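Local coordinates for protein putative hydrolase (Shewanella frigidimarina, PDB 3LHO) that is a putative iron-dependent dioxygenase of the 2-oxoadipate dioxygenase/decarboxylase family, probably acting on 2-oxo acids, and binds nickel in the crystal, at residues 99-104 and 111-116. Numbering follows the deposited sequence.
Sequences LLVEEF and SIHGLI
V101 and I112 bring the two backbones nearest, their CA atoms 7.8 Å apart, where a short 3-10 turn at 101-103 faces helix 106-116. This is a strand-to-helix connection: strand 93-99 of the mixed sheet ends at L99, the chain turns, and the helix folds back beside the turn. Within the turn E103 N donates to L100 O at 3.0 Å and F104 N to V101 O at 3.2 Å, while I116 N bonds to I112 O in the helix. No hydrogen bond links the two segments; apolar side chains join them.

V101 and I112 meet tip to tip through CG2 methyls 4.1 Å apart. Valine suits this place because its short, branched, apolar side chain sets one methyl, CG2, against I112 and the other, CG1, at H113: CG1 stands anti to the backbone N (chi1 173°), which leaves CG2 beside that N and directed at the helix. The longer isoleucine serves two neighbours by branching, CG2 meeting the valine while its other arm carries CD1 on to L99. There L99 CD2 and I112 CD1 lie 4.4 Å apart, a looser touch that brings the buried end of the strand into the same apolar group. F47 of the adjacent strand 39-47 packs against all three residues, and L146 of helix 140-149 also touches I112.

At the more exposed margin stands H113, a residue that can combine an apolar contact with a polar environment; its side chain lies about 4 Å from a bound sulfate. E102 reaches back from the turn to hydrogen-bond N48 through OE1, its OE2 remaining 5.8 Å from H113 NE2. The imidazole instead meets V101, whose CG1 approaches the ring obliquely, 4.4 Å from H113 NE2.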
loop_
_atom_site.group_PDB
_atom_site.type_symbol
_atom_site.label_atom_id
_atom_site.label_comp_id
_atom_site.label_asym_id
_atom_site.label_seq_id
_atom_site.Cartn_x
_atom_site.Cartn_y
_atom_site.Cartn_z
ATOM N N LEU A 99 11.374 1.317 -5.409
ATOM C CA LEU A 99 11.853 2.355 -6.300
ATOM C C LEU A 99 13.276 2.041 -6.749
ATOM O O LEU A 99 14.125 1.642 -5.965
ATOM C CB LEU A 99 11.815 3.715 -5.568
ATOM C CG LEU A 99 12.060 4.998 -6.399
ATOM C CD1 LEU A 99 10.870 5.335 -7.273
ATOM C CD2 LEU A 99 12.350 6.158 -5.439
ATOM N N LEU A 100 13.555 2.257 -8.030
ATOM C CA LEU A 100 14.896 2.035 -8.537
ATOM C C LEU A 100 15.708 3.320 -8.341
ATOM O O LEU A 100 15.622 4.261 -9.124
ATOM C CB LEU A 100 14.800 1.630 -10.008
ATOM C CG LEU A 100 13.912 0.404 -10.288
ATOM C CD1 LEU A 100 13.819 0.202 -11.786
ATOM C CD2 LEU A 100 14.522 -0.854 -9.639
ATOM N N VAL A 101 16.490 3.354 -7.266
ATOM C CA VAL A 101 17.156 4.581 -6.822
ATOM C C VAL A 101 18.135 5.153 -7.844
ATOM O O VAL A 101 18.316 6.370 -7.908
ATOM C CB VAL A 101 17.838 4.359 -5.481
ATOM C CG1 VAL A 101 18.687 5.582 -5.076
ATOM C CG2 VAL A 101 16.730 4.051 -4.435
ATOM N N GLU A 102 18.704 4.283 -8.677
ATOM C CA GLU A 102 19.656 4.701 -9.690
ATOM C C GLU A 102 19.028 5.554 -10.782
ATOM O O GLU A 102 19.743 6.124 -11.572
ATOM C CB GLU A 102 20.323 3.487 -10.367
ATOM C CG GLU A 102 21.125 2.616 -9.410
ATOM C CD GLU A 102 20.269 1.687 -8.558
ATOM O OE1 GLU A 102 19.014 1.529 -8.839
ATOM O OE2 GLU A 102 20.878 1.172 -7.564
ATOM N N GLU A 103 17.710 5.615 -10.862
ATOM C CA GLU A 103 17.082 6.379 -11.940
ATOM C C GLU A 103 16.976 7.871 -11.573
ATOM O O GLU A 103 16.463 8.627 -12.351
ATOM C CB GLU A 103 15.695 5.820 -12.276
ATOM C CG GLU A 103 15.702 4.333 -12.666
ATOM C CD GLU A 103 16.246 4.097 -14.062
ATOM O OE1 GLU A 103 16.573 5.082 -14.713
ATOM O OE2 GLU A 103 16.326 2.936 -14.510
ATOM N N PHE A 104 17.411 8.272 -10.371
ATOM C CA PHE A 104 17.178 9.627 -9.883
ATOM C C PHE A 104 18.466 10.395 -9.854
ATOM O O PHE A 104 19.525 9.806 -10.009
ATOM C CB PHE A 104 16.441 9.564 -8.502
ATOM C CG PHE A 104 15.102 8.997 -8.648
ATOM C CD1 PHE A 104 14.046 9.797 -9.098
ATOM C CD2 PHE A 104 14.910 7.622 -8.548
ATOM C CE1 PHE A 104 12.802 9.255 -9.351
ATOM C CE2 PHE A 104 13.656 7.067 -8.814
ATOM C CZ PHE A 104 12.602 7.879 -9.206
ATOM N N SER A 111 20.574 11.324 -0.784
ATOM C CA SER A 111 19.634 11.567 0.308
ATOM C C SER A 111 18.925 10.286 0.739
ATOM O O SER A 111 18.758 10.053 1.928
ATOM C CB SER A 111 18.596 12.629 -0.059
ATOM O OG SER A 111 19.209 13.910 -0.016
ATOM N N ILE A 112 18.510 9.479 -0.230
ATOM C CA ILE A 112 17.785 8.239 0.047
ATOM C C ILE A 112 18.733 7.290 0.772
ATOM O O ILE A 112 18.367 6.766 1.835
ATOM C CB ILE A 112 17.206 7.598 -1.205
ATOM C CG1 ILE A 112 16.047 8.456 -1.745
ATOM C CG2 ILE A 112 16.721 6.149 -0.961
ATOM C CD1 ILE A 112 15.622 8.079 -3.181
ATOM N N HIS A 113 19.966 7.139 0.269
ATOM C CA HIS A 113 20.947 6.301 0.985
ATOM C C HIS A 113 21.171 6.766 2.393
ATOM O O HIS A 113 21.309 5.947 3.311
ATOM C CB HIS A 113 22.270 6.193 0.256
ATOM C CG HIS A 113 22.241 5.200 -0.838
ATOM N ND1 HIS A 113 22.384 3.848 -0.610
ATOM C CD2 HIS A 113 22.043 5.349 -2.164
ATOM C CE1 HIS A 113 22.312 3.210 -1.766
ATOM N NE2 HIS A 113 22.075 4.096 -2.719
ATOM N N GLY A 114 21.148 8.075 2.596
ATOM C CA GLY A 114 21.330 8.636 3.908
ATOM C C GLY A 114 20.258 8.275 4.902
ATOM O O GLY A 114 20.532 8.142 6.109
ATOM N N LEU A 115 19.020 8.130 4.419
ATOM C CA LEU A 115 17.917 7.720 5.297
ATOM C C LEU A 115 18.044 6.237 5.631
ATOM O O LEU A 115 17.893 5.843 6.765
ATOM C CB LEU A 115 16.571 7.997 4.612
ATOM C CG LEU A 115 16.319 9.425 4.045
ATOM C CD1 LEU A 115 14.918 9.530 3.485
ATOM C CD2 LEU A 115 16.515 10.517 5.072
ATOM N N ILE A 116 18.315 5.422 4.625
ATOM C CA ILE A 116 18.368 3.966 4.836
ATOM C C ILE A 116 19.596 3.547 5.638
ATOM O O ILE A 116 19.551 2.558 6.332
ATOM C CB ILE A 116 18.273 3.209 3.521
ATOM C CG1 ILE A 116 16.959 3.592 2.785
ATOM C CG2 ILE A 116 18.357 1.676 3.754
ATOM C CD1 ILE A 116 15.716 3.336 3.617
#